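Long-range contacts in YopX protein domain-containing protein (Enterococcus faecalis, PDB 2OX7), which is of unknown function but belongs to the YopX family, and assembles from four copies of a chain rich in antiparallel beta sheet: residues 16-24 with 32-40; 81-92 with 127-137. All coordinates share one frame; numbering follows the deposited sequence.

Interaction 1 (16-24 with 32-40); sequences EMLENVTPL and IAIITDFQI
Thr22 and Ile35 exchange both of their backbone hydrogen bonds. Thr22 N gives a nearly straight bond (176°) to Ile35 O at 2.8 Å, and Ile35 N returns one to Thr22 O at 3.0 Å. A water in the plane of the Phe38 ring, at its edge, is hydrogen-bonded to Thr22 OG1 at 2.6 Å and gives a weak second bond to Ile35 O. Two residues on, Leu24 N reaches Ala33 O at 2.9 Å. Leu24 O takes two donors, Ile32 N at 2.9 Å and Ala33 N in a longer, weak bond. Ile32 and Ala33 together facing Leu24 make a classic beta bulge in the antiparallel hairpin of strands 21-25 and 31-41; on its far side strand 31-41 pairs with strand 46-56. Where the pairing stops, one water donates to both Asn20 O and Thr36 O, while Asn20 OD1 accepts a hydrogen bond from Lys6 NZ. On the face of Thr22, Leu24, Ala33 and Ile35, Leu24 CD1 lies 3.8 Å from Ile35 CD1, and Leu24 and Phe38 of the second subunit pack on Thr22 and Leu24 respectively. On the face of Pro23 and Ile34, the latter's CG1 is anti to the backbone N (chi1 -170°), which carries CD1 to within 3.7 Å of Val21 CG2. Thr36 CG2 touches Val21 CG1. It also lies 3.7 Å from Leu18 CD1, beyond the corner the chain turns at Asn20.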
loop_
_atom_site.group_PDB
_atom_site.type_symbol
_atom_site.label_atom_id
_atom_site.label_comp_id
_atom_site.label_asym_id
_atom_site.label_seq_id
_atom_site.Cartn_x
_atom_site.Cartn_y
_atom_site.Cartn_z
ATOM N N GLU A 16 7.970 -32.969 -2.641
ATOM C CA GLU A 16 6.561 -33.031 -3.008
ATOM C C GLU A 16 5.831 -31.842 -2.341
ATOM O O GLU A 16 6.227 -31.406 -1.263
ATOM C CB GLU A 16 5.902 -34.344 -2.537
ATOM C CG GLU A 16 6.720 -35.647 -2.743
ATOM C CD GLU A 16 6.772 -36.133 -4.198
ATOM O OE1 GLU A 16 5.690 -36.345 -4.803
ATOM O OE2 GLU A 16 7.901 -36.345 -4.722
HETATM N N MSE A 17 4.784 -31.339 -2.993
HETATM C CA MSE A 17 3.883 -30.336 -2.387
HETATM C C MSE A 17 2.713 -31.052 -1.745
HETATM O O MSE A 17 2.043 -31.863 -2.375
HETATM C CB MSE A 17 3.361 -29.341 -3.428
HETATM C CG MSE A 17 2.540 -28.188 -2.825
HETATM SE SE MSE A 17 3.726 -26.970 -1.913
HETATM C CE MSE A 17 4.577 -26.060 -3.476
ATOM N N LEU A 18 2.445 -30.728 -0.494
ATOM C CA LEU A 18 1.304 -31.275 0.212
ATOM C C LEU A 18 0.239 -30.225 0.306
ATOM O O LEU A 18 0.522 -29.123 0.797
ATOM C CB LEU A 18 1.729 -31.653 1.622
ATOM C CG LEU A 18 2.927 -32.604 1.699
ATOM C CD1 LEU A 18 3.257 -32.837 3.163
ATOM C CD2 LEU A 18 2.638 -33.916 0.990
ATOM N N GLU A 19 -0.985 -30.558 -0.111
ATOM C CA GLU A 19 -2.072 -29.586 -0.049
ATOM C C GLU A 19 -2.861 -29.672 1.238
ATOM O O GLU A 19 -2.931 -30.730 1.875
ATOM C CB GLU A 19 -3.012 -29.725 -1.250
ATOM C CG GLU A 19 -2.315 -29.592 -2.582
ATOM C CD GLU A 19 -1.733 -28.197 -2.820
ATOM O OE1 GLU A 19 -2.234 -27.204 -2.235
ATOM O OE2 GLU A 19 -0.769 -28.098 -3.607
ATOM N N ASN A 20 -3.459 -28.544 1.611
ATOM C CA ASN A 20 -4.442 -28.481 2.663
ATOM C C ASN A 20 -3.987 -29.130 3.957
ATOM O O ASN A 20 -4.698 -29.977 4.528
ATOM C CB ASN A 20 -5.778 -29.052 2.191
ATOM C CG ASN A 20 -6.935 -28.141 2.517
ATOM O OD1 ASN A 20 -8.007 -28.244 1.908
ATOM N ND2 ASN A 20 -6.746 -27.255 3.496
ATOM N N VAL A 21 -2.819 -28.694 4.425
ATOM C CA VAL A 21 -2.200 -29.179 5.680
ATOM C C VAL A 21 -2.546 -28.281 6.869
ATOM O O VAL A 21 -2.912 -27.109 6.686
ATOM C CB VAL A 21 -0.643 -29.283 5.581
ATOM C CG1 VAL A 21 -0.196 -30.112 4.365
ATOM C CG2 VAL A 21 0.056 -27.896 5.574
ATOM N N THR A 22 -2.411 -28.819 8.087
ATOM C CA THR A 22 -2.560 -28.008 9.294
ATOM C C THR A 22 -1.230 -27.955 10.019
ATOM O O THR A 22 -0.779 -28.961 10.560
ATOM C CB THR A 22 -3.647 -28.578 10.232
ATOM O OG1 THR A 22 -4.876 -28.698 9.506
ATOM C CG2 THR A 22 -3.873 -27.662 11.430
ATOM N N PRO A 23 -0.565 -26.789 10.012
ATOM C CA PRO A 23 0.736 -26.679 10.663
ATOM C C PRO A 23 0.580 -26.492 12.172
ATOM O O PRO A 23 -0.333 -25.793 12.621
ATOM C CB PRO A 23 1.338 -25.424 10.014
ATOM C CG PRO A 23 0.158 -24.572 9.700
ATOM C CD PRO A 23 -0.986 -25.506 9.403
ATOM N N LEU A 24 1.433 -27.159 12.957
ATOM C CA LEU A 24 1.331 -27.063 14.418
ATOM C C LEU A 24 2.583 -26.403 14.985
ATOM O O LEU A 24 3.697 -26.849 14.718
ATOM C CB LEU A 24 1.094 -28.453 15.057
ATOM C CG LEU A 24 -0.319 -29.069 15.064
ATOM C CD1 LEU A 24 -0.948 -29.166 13.695
ATOM C CD2 LEU A 24 -0.290 -30.481 15.688
ATOM N N ILE A 32 6.528 -27.567 14.833
ATOM C CA ILE A 32 7.035 -28.804 15.425
ATOM C C ILE A 32 6.272 -30.034 14.935
ATOM O O ILE A 32 6.722 -31.169 15.130
ATOM C CB ILE A 32 7.113 -28.724 16.975
ATOM C CG1 ILE A 32 5.727 -28.471 17.596
ATOM C CG2 ILE A 32 8.152 -27.667 17.401
ATOM C CD1 ILE A 32 5.667 -28.682 19.138
ATOM N N ALA A 33 5.133 -29.811 14.280
ATOM C CA ALA A 33 4.362 -30.908 13.694
ATOM C C ALA A 33 3.574 -30.451 12.484
ATOM O O ALA A 33 3.366 -29.251 12.271
ATOM C CB ALA A 33 3.415 -31.537 14.738
ATOM N N ILE A 34 3.129 -31.425 11.706
ATOM C CA ILE A 34 2.220 -31.164 10.617
ATOM C C ILE A 34 1.182 -32.274 10.525
ATOM O O ILE A 34 1.518 -33.466 10.551
ATOM C CB ILE A 34 2.993 -30.927 9.282
ATOM C CG1 ILE A 34 2.064 -30.414 8.185
ATOM C CG2 ILE A 34 3.793 -32.166 8.846
ATOM C CD1 ILE A 34 2.837 -29.830 6.999
ATOM N N ILE A 35 -0.077 -31.869 10.469
ATOM C CA ILE A 35 -1.170 -32.783 10.163
ATOM C C ILE A 35 -1.529 -32.649 8.687
ATOM O O ILE A 35 -1.919 -31.559 8.232
ATOM C CB ILE A 35 -2.408 -32.471 11.026
ATOM C CG1 ILE A 35 -2.069 -32.659 12.517
ATOM C CG2 ILE A 35 -3.584 -33.343 10.591
ATOM C CD1 ILE A 35 -3.180 -32.285 13.491
ATOM N N THR A 36 -1.398 -33.743 7.943
ATOM C CA THR A 36 -1.751 -33.736 6.532
ATOM C C THR A 36 -3.179 -34.228 6.265
ATOM O O THR A 36 -3.801 -33.802 5.282
ATOM C CB THR A 36 -0.717 -34.494 5.665
ATOM O OG1 THR A 36 -0.442 -35.771 6.253
ATOM C CG2 THR A 36 0.579 -33.721 5.595
ATOM N N ASP A 37 -3.695 -35.101 7.138
ATOM C CA ASP A 37 -5.095 -35.580 7.090
ATOM C C ASP A 37 -5.636 -35.774 8.498
ATOM O O ASP A 37 -4.920 -36.233 9.384
ATOM C CB ASP A 37 -5.240 -36.942 6.368
ATOM C CG ASP A 37 -4.733 -36.911 4.958
ATOM O OD1 ASP A 37 -5.568 -36.816 4.026
ATOM O OD2 ASP A 37 -3.493 -36.963 4.782
ATOM N N PHE A 38 -6.905 -35.455 8.685
ATOM C CA PHE A 38 -7.600 -35.767 9.925
ATOM C C PHE A 38 -9.088 -35.945 9.651
ATOM O O PHE A 38 -9.624 -35.442 8.657
ATOM C CB PHE A 38 -7.402 -34.652 10.967
ATOM C CG PHE A 38 -8.227 -33.438 10.691
ATOM C CD1 PHE A 38 -9.521 -33.342 11.184
ATOM C CD2 PHE A 38 -7.732 -32.412 9.892
ATOM C CE1 PHE A 38 -10.308 -32.230 10.923
ATOM C CE2 PHE A 38 -8.522 -31.292 9.611
ATOM C CZ PHE A 38 -9.807 -31.200 10.126
ATOM N N GLN A 39 -9.769 -36.641 10.555
ATOM C CA GLN A 39 -11.228 -36.624 10.553
ATOM C C GLN A 39 -11.727 -36.561 11.981
ATOM O O GLN A 39 -10.998 -36.901 12.912
ATOM C CB GLN A 39 -11.834 -37.810 9.776
ATOM C CG GLN A 39 -11.049 -39.129 9.801
ATOM C CD GLN A 39 -11.805 -40.266 9.089
ATOM O OE1 GLN A 39 -12.998 -40.479 9.328
ATOM N NE2 GLN A 39 -11.109 -40.994 8.220
ATOM N N ILE A 40 -12.952 -36.089 12.155
ATOM C CA ILE A 40 -13.561 -36.058 13.473
ATOM C C ILE A 40 -14.471 -37.291 13.651
ATOM O O ILE A 40 -15.295 -37.603 12.781
ATOM C CB ILE A 40 -14.313 -34.717 13.724
ATOM C CG1 ILE A 40 -13.436 -33.507 13.348
ATOM C CG2 ILE A 40 -14.787 -34.609 15.162
ATOM C CD1 ILE A 40 -12.025 -33.494 13.954
HETATM O O HOH W 1 -5.540 -32.530 3.779
HETATM O O HOH W 2 -5.267 -30.909 8.281
#

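Interaction 2 (81-92 with 127-137)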
loop_
_atom_site.group_PDB
_atom_site.type_symbol
_atom_site.label_atom_id
_atom_site.label_comp_id
_atom_site.label_asym_id
_atom_site.label_seq_id
_atom_site.Cartn_x
_atom_site.Cartn_y
_atom_site.Cartn_z
ATOM N N ILE A 81 -4.315 -18.152 -4.929
ATOM C CA ILE A 81 -2.909 -17.729 -5.003
ATOM C C ILE A 81 -2.297 -17.856 -3.606
ATOM O O ILE A 81 -2.817 -17.280 -2.640
ATOM C CB ILE A 81 -2.818 -16.267 -5.452
ATOM C CG1 ILE A 81 -3.294 -16.135 -6.913
ATOM C CG2 ILE A 81 -1.335 -15.750 -5.347
ATOM C CD1 ILE A 81 -3.596 -14.644 -7.265
ATOM N N PHE A 82 -1.198 -18.608 -3.505
ATOM C CA PHE A 82 -0.490 -18.801 -2.233
ATOM C C PHE A 82 0.848 -18.056 -2.220
ATOM O O PHE A 82 1.473 -17.812 -3.281
ATOM C CB PHE A 82 -0.120 -20.302 -2.079
ATOM C CG PHE A 82 -1.261 -21.165 -1.670
ATOM C CD1 PHE A 82 -1.322 -21.662 -0.374
ATOM C CD2 PHE A 82 -2.257 -21.489 -2.577
ATOM C CE1 PHE A 82 -2.388 -22.501 0.021
ATOM C CE2 PHE A 82 -3.361 -22.320 -2.195
ATOM C CZ PHE A 82 -3.429 -22.813 -0.886
ATOM N N GLU A 83 1.359 -17.831 -1.018
ATOM C CA GLU A 83 2.759 -17.420 -0.920
ATOM C C GLU A 83 3.608 -18.432 -1.707
ATOM O O GLU A 83 3.343 -19.661 -1.669
ATOM C CB GLU A 83 3.266 -17.487 0.522
ATOM C CG GLU A 83 2.542 -16.716 1.583
ATOM C CD GLU A 83 3.195 -16.995 2.958
ATOM O OE1 GLU A 83 2.771 -17.940 3.706
ATOM O OE2 GLU A 83 4.180 -16.286 3.250
ATOM N N GLY A 84 4.669 -17.934 -2.337
ATOM C CA GLY A 84 5.581 -18.798 -3.127
ATOM C C GLY A 84 5.142 -19.019 -4.568
ATOM O O GLY A 84 5.951 -19.450 -5.410
ATOM N N ASP A 85 3.873 -18.720 -4.884
ATOM C CA ASP A 85 3.442 -18.799 -6.273
ATOM C C ASP A 85 4.157 -17.812 -7.158
ATOM O O ASP A 85 4.593 -16.743 -6.715
ATOM C CB ASP A 85 1.920 -18.589 -6.416
ATOM C CG ASP A 85 1.107 -19.864 -6.090
ATOM O OD1 ASP A 85 1.661 -21.005 -6.115
ATOM O OD2 ASP A 85 -0.114 -19.751 -5.858
ATOM N N ILE A 86 4.209 -18.140 -8.446
ATOM C CA ILE A 86 4.765 -17.242 -9.479
ATOM C C ILE A 86 3.683 -16.898 -10.487
ATOM O O ILE A 86 3.008 -17.815 -11.044
ATOM C CB ILE A 86 6.002 -17.931 -10.192
ATOM C CG1 ILE A 86 7.125 -18.181 -9.168
ATOM C CG2 ILE A 86 6.410 -17.103 -11.453
ATOM C CD1 ILE A 86 8.197 -19.251 -9.629
ATOM N N LEU A 87 3.434 -15.590 -10.672
ATOM C CA LEU A 87 2.341 -15.144 -11.562
ATOM C C LEU A 87 2.906 -14.498 -12.808
ATOM O O LEU A 87 3.975 -13.863 -12.751
ATOM C CB LEU A 87 1.456 -14.122 -10.856
ATOM C CG LEU A 87 0.387 -14.688 -9.911
ATOM C CD1 LEU A 87 0.926 -15.528 -8.768
ATOM C CD2 LEU A 87 -0.312 -13.453 -9.372
ATOM N N VAL A 88 2.194 -14.643 -13.914
ATOM C CA VAL A 88 2.536 -13.927 -15.136
ATOM C C VAL A 88 1.340 -13.172 -15.653
ATOM O O VAL A 88 0.207 -13.631 -15.487
ATOM C CB VAL A 88 3.035 -14.867 -16.256
ATOM C CG1 VAL A 88 4.396 -15.386 -15.879
ATOM C CG2 VAL A 88 2.011 -15.959 -16.554
ATOM N N TYR A 89 1.589 -12.038 -16.288
ATOM C CA TYR A 89 0.537 -11.295 -16.977
ATOM C C TYR A 89 0.155 -11.994 -18.289
ATOM O O TYR A 89 1.024 -12.291 -19.144
ATOM C CB TYR A 89 1.032 -9.869 -17.259
ATOM C CG TYR A 89 -0.056 -8.992 -17.799
ATOM C CD1 TYR A 89 -1.142 -8.638 -17.009
ATOM C CD2 TYR A 89 0.018 -8.487 -19.097
ATOM C CE1 TYR A 89 -2.152 -7.842 -17.509
ATOM C CE2 TYR A 89 -0.980 -7.690 -19.603
ATOM C CZ TYR A 89 -2.047 -7.337 -18.790
ATOM O OH TYR A 89 -3.062 -6.526 -19.290
ATOM N N ASP A 90 -1.132 -12.250 -18.469
ATOM C CA ASP A 90 -1.587 -13.176 -19.500
ATOM C C ASP A 90 -1.788 -12.447 -20.846
ATOM O O ASP A 90 -2.848 -12.504 -21.466
ATOM C CB ASP A 90 -2.817 -13.948 -19.010
ATOM C CG ASP A 90 -3.275 -15.022 -19.990
ATOM O OD1 ASP A 90 -2.391 -15.627 -20.641
ATOM O OD2 ASP A 90 -4.511 -15.267 -20.092
ATOM N N ALA A 91 -0.747 -11.732 -21.264
ATOM C CA ALA A 91 -0.778 -11.034 -22.558
ATOM C C ALA A 91 -0.559 -12.088 -23.636
ATOM O O ALA A 91 0.103 -13.089 -23.372
ATOM C CB ALA A 91 0.291 -9.960 -22.600
ATOM N N PRO A 92 -1.074 -11.855 -24.868
ATOM C CA PRO A 92 -0.874 -12.858 -25.937
ATOM C C PRO A 92 0.620 -13.175 -26.069
ATOM O O PRO A 92 1.449 -12.269 -26.081
ATOM C CB PRO A 92 -1.372 -12.130 -27.189
ATOM C CG PRO A 92 -2.397 -11.157 -26.649
ATOM C CD PRO A 92 -1.805 -10.671 -25.356
ATOM N N TYR A 127 -7.413 -7.354 -13.845
ATOM C CA TYR A 127 -7.628 -6.181 -14.708
ATOM C C TYR A 127 -7.013 -6.447 -16.084
ATOM O O TYR A 127 -5.943 -7.062 -16.185
ATOM C CB TYR A 127 -6.954 -4.985 -14.055
ATOM C CG TYR A 127 -7.318 -3.636 -14.647
ATOM C CD1 TYR A 127 -8.663 -3.248 -14.779
ATOM C CD2 TYR A 127 -6.328 -2.734 -14.989
ATOM C CE1 TYR A 127 -8.990 -1.972 -15.290
ATOM C CE2 TYR A 127 -6.639 -1.456 -15.500
ATOM C CZ TYR A 127 -7.974 -1.101 -15.640
ATOM O OH TYR A 127 -8.261 0.160 -16.141
ATOM N N ARG A 128 -7.674 -5.962 -17.130
ATOM C CA ARG A 128 -7.143 -6.102 -18.504
ATOM C C ARG A 128 -6.816 -7.573 -18.788
ATOM O O ARG A 128 -7.708 -8.419 -18.671
ATOM C CB ARG A 128 -5.976 -5.136 -18.711
ATOM C CG ARG A 128 -6.474 -3.678 -18.941
ATOM C CD ARG A 128 -5.371 -2.609 -18.898
ATOM N NE ARG A 128 -5.948 -1.265 -18.750
ATOM C CZ ARG A 128 -6.411 -0.519 -19.760
ATOM N NH1 ARG A 128 -6.361 -0.970 -21.007
ATOM N NH2 ARG A 128 -6.927 0.685 -19.522
ATOM N N ASP A 129 -5.576 -7.916 -19.134
ATOM C CA ASP A 129 -5.324 -9.339 -19.489
ATOM C C ASP A 129 -5.261 -10.267 -18.255
ATOM O O ASP A 129 -5.384 -11.488 -18.385
ATOM C CB ASP A 129 -4.061 -9.527 -20.361
ATOM C CG ASP A 129 -4.172 -8.836 -21.705
ATOM O OD1 ASP A 129 -5.288 -8.735 -22.250
ATOM O OD2 ASP A 129 -3.120 -8.402 -22.199
ATOM N N GLY A 130 -5.099 -9.686 -17.068
ATOM C CA GLY A 130 -5.151 -10.508 -15.855
ATOM C C GLY A 130 -3.862 -11.309 -15.670
ATOM O O GLY A 130 -2.999 -11.320 -16.558
ATOM N N TYR A 131 -3.732 -11.945 -14.506
ATOM C CA TYR A 131 -2.516 -12.719 -14.120
ATOM C C TYR A 131 -2.906 -14.170 -13.898
ATOM O O TYR A 131 -4.023 -14.481 -13.407
ATOM C CB TYR A 131 -1.836 -12.194 -12.810
ATOM C CG TYR A 131 -1.126 -10.910 -13.045
ATOM C CD1 TYR A 131 0.251 -10.905 -13.278
ATOM C CD2 TYR A 131 -1.832 -9.706 -13.157
ATOM C CE1 TYR A 131 0.920 -9.724 -13.550
ATOM C CE2 TYR A 131 -1.156 -8.498 -13.428
ATOM C CZ TYR A 131 0.212 -8.526 -13.635
ATOM O OH TYR A 131 0.920 -7.377 -13.960
ATOM N N LEU A 132 -1.947 -15.043 -14.152
ATOM C CA LEU A 132 -2.144 -16.475 -13.962
ATOM C C LEU A 132 -1.005 -17.065 -13.144
ATOM O O LEU A 132 0.126 -16.680 -13.339
ATOM C CB LEU A 132 -2.184 -17.142 -15.326
ATOM C CG LEU A 132 -3.467 -16.989 -16.167
ATOM C CD1 LEU A 132 -3.268 -17.650 -17.543
ATOM C CD2 LEU A 132 -4.635 -17.660 -15.432
ATOM N N VAL A 133 -1.322 -18.000 -12.256
ATOM C CA VAL A 133 -0.292 -18.743 -11.513
ATOM C C VAL A 133 0.318 -19.769 -12.495
ATOM O O VAL A 133 -0.398 -20.629 -13.015
ATOM C CB VAL A 133 -0.888 -19.545 -10.392
ATOM C CG1 VAL A 133 0.223 -20.376 -9.674
ATOM C CG2 VAL A 133 -1.526 -18.606 -9.342
ATOM N N ILE A 134 1.625 -19.720 -12.678
ATOM C CA ILE A 134 2.255 -20.677 -13.606
ATOM C C ILE A 134 3.304 -21.587 -12.945
ATOM O O ILE A 134 4.027 -22.314 -13.628
ATOM C CB ILE A 134 2.806 -19.974 -14.808
ATOM C CG1 ILE A 134 3.874 -18.926 -14.402
ATOM C CG2 ILE A 134 1.639 -19.518 -15.695
ATOM C CD1 ILE A 134 4.764 -18.584 -15.557
ATOM N N GLY A 135 3.321 -21.577 -11.627
ATOM C CA GLY A 135 4.234 -22.422 -10.849
ATOM C C GLY A 135 4.555 -21.787 -9.516
ATOM O O GLY A 135 3.894 -20.817 -9.069
ATOM N N ASN A 136 5.543 -22.358 -8.838
ATOM C CA ASN A 136 5.969 -21.794 -7.583
ATOM C C ASN A 136 7.460 -22.015 -7.436
ATOM O O ASN A 136 8.073 -22.788 -8.197
ATOM C CB ASN A 136 5.164 -22.353 -6.424
ATOM C CG ASN A 136 5.384 -23.866 -6.209
ATOM O OD1 ASN A 136 6.403 -24.274 -5.689
ATOM N ND2 ASN A 136 4.395 -24.680 -6.591
ATOM N N ILE A 137 8.028 -21.313 -6.474
ATOM C CA ILE A 137 9.468 -21.242 -6.293
ATOM C C ILE A 137 10.076 -22.574 -5.852
ATOM O O ILE A 137 11.278 -22.784 -6.014
ATOM C CB ILE A 137 9.854 -20.089 -5.290
ATOM C CG1 ILE A 137 9.239 -20.350 -3.925
ATOM C CG2 ILE A 137 9.423 -18.749 -5.873
ATOM C CD1 ILE A 137 9.747 -19.438 -2.779
HETATM O O HOH W 3 2.103 -23.285 -7.790
HETATM O O HOH W 4 -2.549 -5.390 -21.629
#
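Tyr89 lies against Tyr131 and the turn before it. Its CD1 sits 3.5 Å above one face of the Tyr131 ring, toward the rim, the two planes inclined at 59°, and its CB makes an off-centre CH-pi contact with the same ring. With CG anti to the backbone N (chi1 -172°), the Tyr89 ring extends along the turn, where its OH accepts a hydrogen bond from Asp129 N at 2.9 Å. A water hydrogen-bonded to that OH, in the plane of the ring, also donates to Asp129 OD2. Beside them Asp90 N bonds Gly130 O at 2.8 Å, and Leu132 CD1 rests 3.6 Å from Asp90 CG, whose carboxylate forms salt bridges to Lys76 and Arg99. These contacts close one end of an antiparallel pair, strands 85-89 and 131-136, in a four-stranded sheet where 131-136 is an outermost strand and 101-107 flanks 85-89 on the other side. Val88 and Leu132 exchange backbone bonds at its centre; Ile134 N then hydrogen-bonds Ile86 O. On the face of Leu87, Tyr89, Tyr131 and Val133, Leu87 CD2 meets Tyr131 CB while its CD1 meets Val133 CG2; Ile104 of the adjacent strand 101-107 and Trp113 of strand 110-113 pack on Leu87. At the other end Ile137 N bonds Gly84 O at 3.0 Å. Val133 CG1 packs 3.7 Å from Asp85 CG. Farther out, Asp85 OD2 receives Phe82 N at 2.8 Å, which fixes the carboxylate across the type II turn 82-85, and Asp85 OD1 forms a salt bridge to Arg8. Water joins OD1 to Asn136 ND2, itself bonded to Glu139.

From the N terminus, interaction 1 comes first, closing the seven residues between its segments, the ends of both strands included, as a local hairpin beyond the corner that separates strand 16-19 from strand 21-25. Interaction 2 follows in series, with neither nesting nor crossing: 34 residues, including strands 101-107 and 110-113 and helix 122-126, separate 81-92 from 127-137, which returns to pair with it. The two contacts lie on opposite sides of the chain's centre, about 26 Å apart between centres, and belong to different sheets. They still touch where Met17 CE packs 3.4 Å from Asn136 OD1. Strand 7-11 connects the two: it pairs with strand 16-19, and its Arg8 forms a salt bridge to Asp85.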